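Local coordinates for protein terminal oxygenase component of carbazole 1,9a-dioxygenase (Sphingomonas, PDB 3GKQ) that probably dioxygenates carbazole at its angular position as the Rieske non-heme iron component of a multicomponent system, using electrons passed on by a ferredoxin, at residues Ala11-Lys25 / Tyr345-Phe357. Residues are numbered along the deposited sequence; the frame is centred on the assembly and turned at random.
Sequences AERRTRAWAPYIDAK and YADDRGWREEVLF
Arg14 sets CG opposite its backbone N (chi1 171°) and runs extended to NE, which carries its guanidinium to the C-terminal end of helix 349-353. There NH1 donates to Trp351 O at 2.7 Å, almost in line with the carbonyl, while NH2 bridges to Glu354 OE2 at 2.6 Å, on the carboxylate's anti lone pair. Both acceptors lie in the guanidinium plane, yet the carboxylate stands nearly perpendicular to it (89°). Arg367 also pairs with Glu354 OE2, and Tyr345 OH donates to Glu354 OE1, which probably limits rotation of the carboxylate. A leucine in place of Arg14 would probably leave the Trp351 carbonyl without this donor and Glu354 with one positive partner fewer.

Beside this polar grip, the Trp351 indole is sandwiched: Tyr345 covers one face, Ile22 CG1 the other, 4.0 Å from the five-membered-ring centroid in a CH-pi contact. Tyr21, its hydroxyl bound to Glu179, points its edge toward the face of Trp351's six-membered ring in an offset edge-to-face pair. Farther along, Lys25 NZ reaches Ala346 O at 3.0 Å, and a water joins this ammonium to Asp348 OD2. A salt bridge and side-chain bonds to backbone carbonyls thus flank an aromatic core, fastening the N-terminal helices onto the C-terminal helical part of the catalytic domain.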
ATOM      1  N   ALA A  11      30.197  -9.519  10.892  1.00 47.21           N
ATOM      2  CA  ALA A  11      28.779  -9.843  11.004  1.00 44.43           C
ATOM      3  C   ALA A  11      28.521 -11.286  10.579  1.00 42.78           C
ATOM      4  O   ALA A  11      27.752 -12.005  11.223  1.00 42.03           O
ATOM      5  CB  ALA A  11      27.957  -8.890  10.144  1.00 43.80           C
ATOM      6  N   GLU A  12      29.157 -11.705   9.489  1.00 39.99           N
ATOM      7  CA  GLU A  12      28.989 -13.070   9.006  1.00 39.02           C
ATOM      8  C   GLU A  12      29.412 -14.046  10.098  1.00 36.98           C
ATOM      9  O   GLU A  12      28.682 -14.980  10.418  1.00 36.19           O
ATOM     10  CB  GLU A  12      29.823 -13.295   7.739  1.00 39.69           C
ATOM     11  CG  GLU A  12      29.689 -14.688   7.112  1.00 40.70           C
ATOM     12  CD  GLU A  12      30.346 -15.785   7.945  1.00 40.30           C
ATOM     13  OE1 GLU A  12      31.491 -15.578   8.402  1.00 38.11           O
ATOM     14  OE2 GLU A  12      29.723 -16.854   8.132  1.00 38.96           O
ATOM     15  N   ARG A  13      30.590 -13.820  10.672  1.00 36.29           N
ATOM     16  CA  ARG A  13      31.095 -14.693  11.728  1.00 37.90           C
ATOM     17  C   ARG A  13      30.193 -14.696  12.947  1.00 36.28           C
ATOM     18  O   ARG A  13      30.000 -15.730  13.583  1.00 35.22           O
ATOM     19  CB  ARG A  13      32.503 -14.274  12.167  1.00 39.83           C
ATOM     20  CG  ARG A  13      33.620 -14.801  11.288  1.00 44.89           C
ATOM     21  CD  ARG A  13      34.951 -14.729  12.021  1.00 47.72           C
ATOM     22  NE  ARG A  13      35.273 -13.368  12.450  1.00 50.48           N
ATOM     23  CZ  ARG A  13      35.534 -12.364  11.618  1.00 52.45           C
ATOM     24  NH1 ARG A  13      35.513 -12.560  10.304  1.00 52.58           N
ATOM     25  NH2 ARG A  13      35.821 -11.160  12.099  1.00 54.00           N
ATOM     26  N   ARG A  14      29.647 -13.532  13.276  1.00 36.37           N
ATOM     27  CA  ARG A  14      28.776 -13.417  14.434  1.00 37.01           C
ATOM     28  C   ARG A  14      27.418 -14.104  14.270  1.00 35.76           C
ATOM     29  O   ARG A  14      26.922 -14.726  15.204  1.00 36.94           O
ATOM     30  CB  ARG A  14      28.556 -11.942  14.786  1.00 38.12           C
ATOM     31  CG  ARG A  14      27.480 -11.742  15.837  1.00 41.73           C
ATOM     32  CD  ARG A  14      27.396 -10.313  16.362  1.00 44.01           C
ATOM     33  NE  ARG A  14      26.214 -10.168  17.211  1.00 45.40           N
ATOM     34  CZ  ARG A  14      24.972 -10.044  16.746  1.00 43.93           C
ATOM     35  NH1 ARG A  14      24.747 -10.029  15.436  1.00 42.58           N
ATOM     36  NH2 ARG A  14      23.951  -9.972  17.588  1.00 39.02           N
ATOM     37  N   THR A  15      26.824 -14.002  13.087  1.00 34.92           N
ATOM     38  CA  THR A  15      25.506 -14.591  12.850  1.00 35.06           C
ATOM     39  C   THR A  15      25.532 -15.996  12.248  1.00 35.72           C
ATOM     40  O   THR A  15      24.488 -16.631  12.089  1.00 34.71           O
ATOM     41  CB  THR A  15      24.678 -13.690  11.926  1.00 35.01           C
ATOM     42  OG1 THR A  15      25.319 -13.605  10.651  1.00 33.02           O
ATOM     43  CG2 THR A  15      24.561 -12.289  12.513  1.00 35.40           C
ATOM     44  N   ARG A  16      26.730 -16.474  11.929  1.00 35.18           N
ATOM     45  CA  ARG A  16      26.929 -17.785  11.321  1.00 34.33           C
ATOM     46  C   ARG A  16      26.101 -18.922  11.924  1.00 33.20           C
ATOM     47  O   ARG A  16      25.387 -19.620  11.208  1.00 32.45           O
ATOM     48  CB  ARG A  16      28.416 -18.154  11.386  1.00 35.31           C
ATOM     49  CG  ARG A  16      28.768 -19.465  10.704  1.00 35.28           C
ATOM     50  CD  ARG A  16      30.260 -19.754  10.829  1.00 35.82           C
ATOM     51  NE  ARG A  16      31.057 -18.750  10.131  1.00 35.42           N
ATOM     52  CZ  ARG A  16      32.383 -18.676  10.184  1.00 35.13           C
ATOM     53  NH1 ARG A  16      33.078 -19.549  10.906  1.00 31.19           N
ATOM     54  NH2 ARG A  16      33.016 -17.720   9.514  1.00 33.65           N
ATOM     55  N   ALA A  17      26.205 -19.106  13.235  1.00 32.08           N
ATOM     56  CA  ALA A  17      25.490 -20.175  13.924  1.00 32.14           C
ATOM     57  C   ALA A  17      23.963 -20.113  13.843  1.00 32.61           C
ATOM     58  O   ALA A  17      23.293 -21.096  14.156  1.00 33.01           O
ATOM     59  CB  ALA A  17      25.933 -20.238  15.383  1.00 32.43           C
ATOM     60  N   TRP A  18      23.400 -18.972  13.450  1.00 32.51           N
ATOM     61  CA  TRP A  18      21.947 -18.898  13.328  1.00 32.24           C
ATOM     62  C   TRP A  18      21.451 -18.318  12.011  1.00 30.97           C
ATOM     63  O   TRP A  18      20.385 -17.707  11.950  1.00 31.00           O
ATOM     64  CB  TRP A  18      21.304 -18.151  14.508  1.00 34.46           C
ATOM     65  CG  TRP A  18      22.141 -17.120  15.192  1.00 34.43           C
ATOM     66  CD1 TRP A  18      23.115 -17.340  16.124  1.00 33.90           C
ATOM     67  CD2 TRP A  18      22.041 -15.706  15.041  1.00 34.92           C
ATOM     68  NE1 TRP A  18      23.625 -16.148  16.565  1.00 35.35           N
ATOM     69  CE2 TRP A  18      22.983 -15.124  15.914  1.00 36.11           C
ATOM     70  CE3 TRP A  18      21.243 -14.866  14.251  1.00 37.95           C
ATOM     71  CZ2 TRP A  18      23.154 -13.740  16.022  1.00 36.53           C
ATOM     72  CZ3 TRP A  18      21.411 -13.488  14.357  1.00 36.96           C
ATOM     73  CH2 TRP A  18      22.361 -12.942  15.237  1.00 37.67           C
ATOM     74  N   ALA A  19      22.214 -18.544  10.948  1.00 30.72           N
ATOM     75  CA  ALA A  19      21.841 -18.061   9.624  1.00 29.98           C
ATOM     76  C   ALA A  19      20.487 -18.624   9.172  1.00 29.75           C
ATOM     77  O   ALA A  19      19.683 -17.911   8.580  1.00 30.09           O
ATOM     78  CB  ALA A  19      22.922 -18.421   8.613  1.00 30.81           C
ATOM     79  N   PRO A  20      20.217 -19.916   9.438  1.00 29.60           N
ATOM     80  CA  PRO A  20      18.929 -20.483   9.020  1.00 28.91           C
ATOM     81  C   PRO A  20      17.747 -19.752   9.669  1.00 28.67           C
ATOM     82  O   PRO A  20      16.717 -19.528   9.037  1.00 28.05           O
ATOM     83  CB  PRO A  20      19.027 -21.938   9.474  1.00 28.49           C
ATOM     84  CG  PRO A  20      20.499 -22.223   9.373  1.00 29.99           C
ATOM     85  CD  PRO A  20      21.104 -20.966   9.970  1.00 29.33           C
ATOM     86  N   TYR A  21      17.911 -19.392  10.937  1.00 27.67           N
ATOM     87  CA  TYR A  21      16.881 -18.679  11.684  1.00 26.79           C
ATOM     88  C   TYR A  21      16.623 -17.344  10.998  1.00 26.33           C
ATOM     89  O   TYR A  21      15.479 -16.902  10.878  1.00 26.04           O
ATOM     90  CB  TYR A  21      17.355 -18.456  13.124  1.00 26.83           C
ATOM     91  CG  TYR A  21      16.405 -17.691  14.018  1.00 26.32           C
ATOM     92  CD1 TYR A  21      15.247 -18.288  14.514  1.00 26.54           C
ATOM     93  CD2 TYR A  21      16.695 -16.385  14.414  1.00 27.03           C
ATOM     94  CE1 TYR A  21      14.405 -17.608  15.391  1.00 26.88           C
ATOM     95  CE2 TYR A  21      15.859 -15.693  15.290  1.00 27.05           C
ATOM     96  CZ  TYR A  21      14.720 -16.311  15.778  1.00 27.57           C
ATOM     97  OH  TYR A  21      13.916 -15.646  16.673  1.00 24.78           O
ATOM     98  N   ILE A  22      17.695 -16.702  10.546  1.00 26.76           N
ATOM     99  CA  ILE A  22      17.576 -15.427   9.850  1.00 26.74           C
ATOM    100  C   ILE A  22      16.744 -15.574   8.574  1.00 27.54           C
ATOM    101  O   ILE A  22      15.999 -14.664   8.204  1.00 26.72           O
ATOM    102  CB  ILE A  22      18.968 -14.864   9.488  1.00 27.50           C
ATOM    103  CG1 ILE A  22      19.685 -14.415  10.767  1.00 29.12           C
ATOM    104  CG2 ILE A  22      18.828 -13.691   8.513  1.00 28.03           C
ATOM    105  CD1 ILE A  22      21.110 -13.960  10.550  1.00 31.30           C
ATOM    106  N   ASP A  23      16.863 -16.720   7.908  1.00 29.44           N
ATOM    107  CA  ASP A  23      16.109 -16.964   6.676  1.00 31.79           C
ATOM    108  C   ASP A  23      14.679 -17.454   6.907  1.00 30.36           C
ATOM    109  O   ASP A  23      13.861 -17.418   5.986  1.00 30.14           O
ATOM    110  CB  ASP A  23      16.824 -17.994   5.792  1.00 37.87           C
ATOM    111  CG  ASP A  23      18.134 -17.481   5.234  1.00 43.87           C
ATOM    112  OD1 ASP A  23      18.159 -16.340   4.719  1.00 48.26           O
ATOM    113  OD2 ASP A  23      19.139 -18.221   5.301  1.00 48.19           O
ATOM    114  N   ALA A  24      14.384 -17.903   8.125  1.00 27.36           N
ATOM    115  CA  ALA A  24      13.064 -18.448   8.455  1.00 25.58           C
ATOM    116  C   ALA A  24      11.964 -17.418   8.696  1.00 26.42           C
ATOM    117  O   ALA A  24      11.254 -17.476   9.701  1.00 24.99           O
ATOM    118  CB  ALA A  24      13.180 -19.362   9.669  1.00 23.26           C
ATOM    119  N   LYS A  25      11.801 -16.495   7.759  1.00 26.85           N
ATOM    120  CA  LYS A  25      10.792 -15.461   7.893  1.00 29.01           C
ATOM    121  C   LYS A  25       9.366 -16.023   7.909  1.00 29.98           C
ATOM    122  O   LYS A  25       8.463 -15.438   8.511  1.00 28.29           O
ATOM    123  CB  LYS A  25      10.958 -14.446   6.761  1.00 32.01           C
ATOM    124  CG  LYS A  25      10.071 -13.230   6.886  1.00 35.88           C
ATOM    125  CD  LYS A  25      10.462 -12.158   5.882  1.00 38.74           C
ATOM    126  CE  LYS A  25      11.844 -11.600   6.174  1.00 41.71           C
ATOM    127  NZ  LYS A  25      12.219 -10.553   5.185  1.00 43.17           N
ATOM    128  N   TYR A 345      14.128  -5.545  12.117  1.00 25.38           N
ATOM    129  CA  TYR A 345      14.478  -6.894  11.682  1.00 26.01           C
ATOM    130  C   TYR A 345      13.827  -7.348  10.371  1.00 26.40           C
ATOM    131  O   TYR A 345      14.268  -8.324   9.773  1.00 27.53           O
ATOM    132  CB  TYR A 345      14.130  -7.904  12.788  1.00 25.94           C
ATOM    133  CG  TYR A 345      14.990  -7.772  14.027  1.00 26.58           C
ATOM    134  CD1 TYR A 345      16.236  -8.392  14.099  1.00 27.26           C
ATOM    135  CD2 TYR A 345      14.585  -6.981  15.103  1.00 24.75           C
ATOM    136  CE1 TYR A 345      17.063  -8.228  15.206  1.00 25.64           C
ATOM    137  CE2 TYR A 345      15.410  -6.808  16.225  1.00 24.66           C
ATOM    138  CZ  TYR A 345      16.645  -7.434  16.263  1.00 25.82           C
ATOM    139  OH  TYR A 345      17.478  -7.265  17.343  1.00 25.73           O
ATOM    140  N   ALA A 346      12.790  -6.647   9.925  1.00 26.48           N
ATOM    141  CA  ALA A 346      12.086  -7.035   8.703  1.00 29.43           C
ATOM    142  C   ALA A 346      12.967  -7.147   7.458  1.00 32.14           C
ATOM    143  O   ALA A 346      12.720  -7.989   6.600  1.00 30.86           O
ATOM    144  CB  ALA A 346      10.928  -6.074   8.438  1.00 27.45           C
ATOM    145  N   ASP A 347      13.995  -6.308   7.362  1.00 35.52           N
ATOM    146  CA  ASP A 347      14.889  -6.337   6.207  1.00 38.94           C
ATOM    147  C   ASP A 347      16.215  -7.037   6.499  1.00 39.19           C
ATOM    148  O   ASP A 347      17.179  -6.875   5.753  1.00 39.05           O
ATOM    149  CB  ASP A 347      15.171  -4.914   5.711  1.00 41.97           C
ATOM    150  CG  ASP A 347      15.689  -4.006   6.812  1.00 46.22           C
ATOM    151  OD1 ASP A 347      16.307  -4.520   7.772  1.00 45.37           O
ATOM    152  OD2 ASP A 347      15.483  -2.775   6.716  1.00 50.22           O
ATOM    153  N   ASP A 348      16.256  -7.798   7.589  1.00 38.81           N
ATOM    154  CA  ASP A 348      17.450  -8.546   7.989  1.00 39.92           C
ATOM    155  C   ASP A 348      18.592  -7.710   8.568  1.00 38.76           C
ATOM    156  O   ASP A 348      19.554  -8.262   9.099  1.00 37.33           O
ATOM    157  CB  ASP A 348      17.996  -9.371   6.814  1.00 43.08           C
ATOM    158  CG  ASP A 348      16.967 -10.324   6.234  1.00 46.32           C
ATOM    159  OD1 ASP A 348      16.303 -11.035   7.013  1.00 48.29           O
ATOM    160  OD2 ASP A 348      16.828 -10.372   4.995  1.00 50.57           O
ATOM    161  N   ARG A 349      18.499  -6.388   8.473  1.00 37.63           N
ATOM    162  CA  ARG A 349      19.564  -5.533   8.997  1.00 36.88           C
ATOM    163  C   ARG A 349      19.720  -5.671  10.511  1.00 34.02           C
ATOM    164  O   ARG A 349      20.833  -5.618  11.044  1.00 32.32           O
ATOM    165  CB  ARG A 349      19.291  -4.066   8.651  1.00 40.63           C
ATOM    166  CG  ARG A 349      19.181  -3.788   7.150  1.00 47.30           C
ATOM    167  CD  ARG A 349      19.115  -2.287   6.866  1.00 49.93           C
ATOM    168  NE  ARG A 349      20.317  -1.606   7.341  1.00 53.57           N
ATOM    169  CZ  ARG A 349      20.538  -0.298   7.228  1.00 55.34           C
ATOM    170  NH1 ARG A 349      19.631   0.486   6.652  1.00 56.02           N
ATOM    171  NH2 ARG A 349      21.666   0.229   7.696  1.00 54.49           N
ATOM    172  N   GLY A 350      18.599  -5.853  11.199  1.00 31.03           N
ATOM    173  CA  GLY A 350      18.631  -5.977  12.645  1.00 29.21           C
ATOM    174  C   GLY A 350      19.533  -7.065  13.198  1.00 28.19           C
ATOM    175  O   GLY A 350      20.217  -6.857  14.204  1.00 27.88           O
ATOM    176  N   TRP A 351      19.549  -8.227  12.551  1.00 26.68           N
ATOM    177  CA  TRP A 351      20.372  -9.336  13.030  1.00 27.53           C
ATOM    178  C   TRP A 351      21.854  -8.985  13.071  1.00 28.19           C
ATOM    179  O   TRP A 351      22.612  -9.550  13.866  1.00 29.56           O
ATOM    180  CB  TRP A 351      20.162 -10.575  12.152  1.00 27.78           C
ATOM    181  CG  TRP A 351      18.721 -10.912  11.955  1.00 28.42           C
ATOM    182  CD1 TRP A 351      18.000 -10.774  10.806  1.00 28.69           C
ATOM    183  CD2 TRP A 351      17.805 -11.379  12.949  1.00 28.84           C
ATOM    184  NE1 TRP A 351      16.689 -11.123  11.021  1.00 27.91           N
ATOM    185  CE2 TRP A 351      16.540 -11.500  12.330  1.00 28.44           C
ATOM    186  CE3 TRP A 351      17.926 -11.710  14.308  1.00 28.48           C
ATOM    187  CZ2 TRP A 351      15.403 -11.933  13.018  1.00 28.83           C
ATOM    188  CZ3 TRP A 351      16.792 -12.143  14.997  1.00 28.67           C
ATOM    189  CH2 TRP A 351      15.549 -12.250  14.350  1.00 28.94           C
ATOM    190  N   ARG A 352      22.266  -8.050  12.223  1.00 29.87           N
ATOM    191  CA  ARG A 352      23.669  -7.643  12.168  1.00 32.44           C
ATOM    192  C   ARG A 352      23.960  -6.388  12.992  1.00 31.74           C
ATOM    193  O   ARG A 352      25.046  -6.246  13.547  1.00 31.92           O
ATOM    194  CB  ARG A 352      24.085  -7.353  10.723  1.00 35.59           C
ATOM    195  CG  ARG A 352      23.293  -8.108   9.665  1.00 42.85           C
ATOM    196  CD  ARG A 352      23.627  -9.584   9.642  1.00 45.53           C
ATOM    197  NE  ARG A 352      22.807 -10.297   8.664  1.00 51.38           N
ATOM    198  CZ  ARG A 352      23.044 -11.537   8.248  1.00 51.58           C
ATOM    199  NH1 ARG A 352      24.084 -12.211   8.723  1.00 52.39           N
ATOM    200  NH2 ARG A 352      22.242 -12.102   7.356  1.00 52.47           N
ATOM    201  N   GLU A 353      22.992  -5.481  13.060  1.00 30.51           N
ATOM    202  CA  GLU A 353      23.188  -4.215  13.765  1.00 31.65           C
ATOM    203  C   GLU A 353      22.812  -4.164  15.241  1.00 29.38           C
ATOM    204  O   GLU A 353      23.201  -3.231  15.940  1.00 29.72           O
ATOM    205  CB  GLU A 353      22.448  -3.098  13.031  1.00 33.86           C
ATOM    206  CG  GLU A 353      22.959  -2.827  11.635  1.00 43.43           C
ATOM    207  CD  GLU A 353      22.195  -1.711  10.960  1.00 47.59           C
ATOM    208  OE1 GLU A 353      22.088  -0.616  11.557  1.00 52.66           O
ATOM    209  OE2 GLU A 353      21.701  -1.922   9.835  1.00 52.42           O
ATOM    210  N   GLU A 354      22.044  -5.140  15.712  1.00 28.45           N
ATOM    211  CA  GLU A 354      21.643  -5.169  17.116  1.00 27.52           C
ATOM    212  C   GLU A 354      22.893  -5.180  17.998  1.00 28.05           C
ATOM    213  O   GLU A 354      23.941  -5.676  17.585  1.00 27.82           O
ATOM    214  CB  GLU A 354      20.811  -6.429  17.400  1.00 26.06           C
ATOM    215  CG  GLU A 354      21.628  -7.730  17.329  1.00 25.09           C
ATOM    216  CD  GLU A 354      20.774  -8.996  17.354  1.00 24.50           C
ATOM    217  OE1 GLU A 354      19.532  -8.905  17.432  1.00 24.19           O
ATOM    218  OE2 GLU A 354      21.358 -10.094  17.292  1.00 25.09           O
ATOM    219  N   VAL A 355      22.786  -4.614  19.198  1.00 27.68           N
ATOM    220  CA  VAL A 355      23.894  -4.609  20.153  1.00 27.61           C
ATOM    221  C   VAL A 355      23.349  -5.310  21.392  1.00 28.89           C
ATOM    222  O   VAL A 355      22.649  -4.709  22.212  1.00 26.61           O
ATOM    223  CB  VAL A 355      24.339  -3.180  20.530  1.00 28.23           C
ATOM    224  CG1 VAL A 355      25.400  -3.243  21.621  1.00 28.52           C
ATOM    225  CG2 VAL A 355      24.897  -2.464  19.308  1.00 27.57           C
ATOM    226  N   LEU A 356      23.673  -6.590  21.525  1.00 29.76           N
ATOM    227  CA  LEU A 356      23.173  -7.394  22.632  1.00 32.69           C
ATOM    228  C   LEU A 356      23.972  -7.299  23.928  1.00 34.50           C
ATOM    229  O   LEU A 356      25.144  -6.924  23.919  1.00 35.69           O
ATOM    230  CB  LEU A 356      23.102  -8.856  22.195  1.00 31.39           C
ATOM    231  CG  LEU A 356      22.328  -9.117  20.900  1.00 31.40           C
ATOM    232  CD1 LEU A 356      22.303 -10.610  20.616  1.00 30.88           C
ATOM    233  CD2 LEU A 356      20.914  -8.574  21.033  1.00 30.50           C
ATOM    234  N   PHE A 357      23.325  -7.610  25.051  1.00 34.07           N
ATOM    235  CA  PHE A 357      24.041  -7.608  26.319  1.00 34.88           C
ATOM    236  C   PHE A 357      23.841  -8.940  27.045  1.00 35.24           C
ATOM    237  O   PHE A 357      23.162  -9.840  26.533  1.00 34.05           O
ATOM    238  CB  PHE A 357      23.696  -6.365  27.185  1.00 33.37           C
ATOM    239  CG  PHE A 357      22.303  -6.338  27.769  1.00 34.08           C
ATOM    240  CD1 PHE A 357      21.227  -6.940  27.127  1.00 32.75           C
ATOM    241  CD2 PHE A 357      22.065  -5.629  28.949  1.00 32.60           C
ATOM    242  CE1 PHE A 357      19.931  -6.830  27.648  1.00 34.86           C
ATOM    243  CE2 PHE A 357      20.776  -5.511  29.478  1.00 32.93           C
ATOM    244  CZ  PHE A 357      19.706  -6.112  28.829  1.00 33.13           C
TER
HETATM  245  O   HOH W   1      14.888 -13.226   6.269  1.00 49.62           O
HETATM  246  O   HOH W   2      14.561  -9.873   3.986  1.00 55.15           O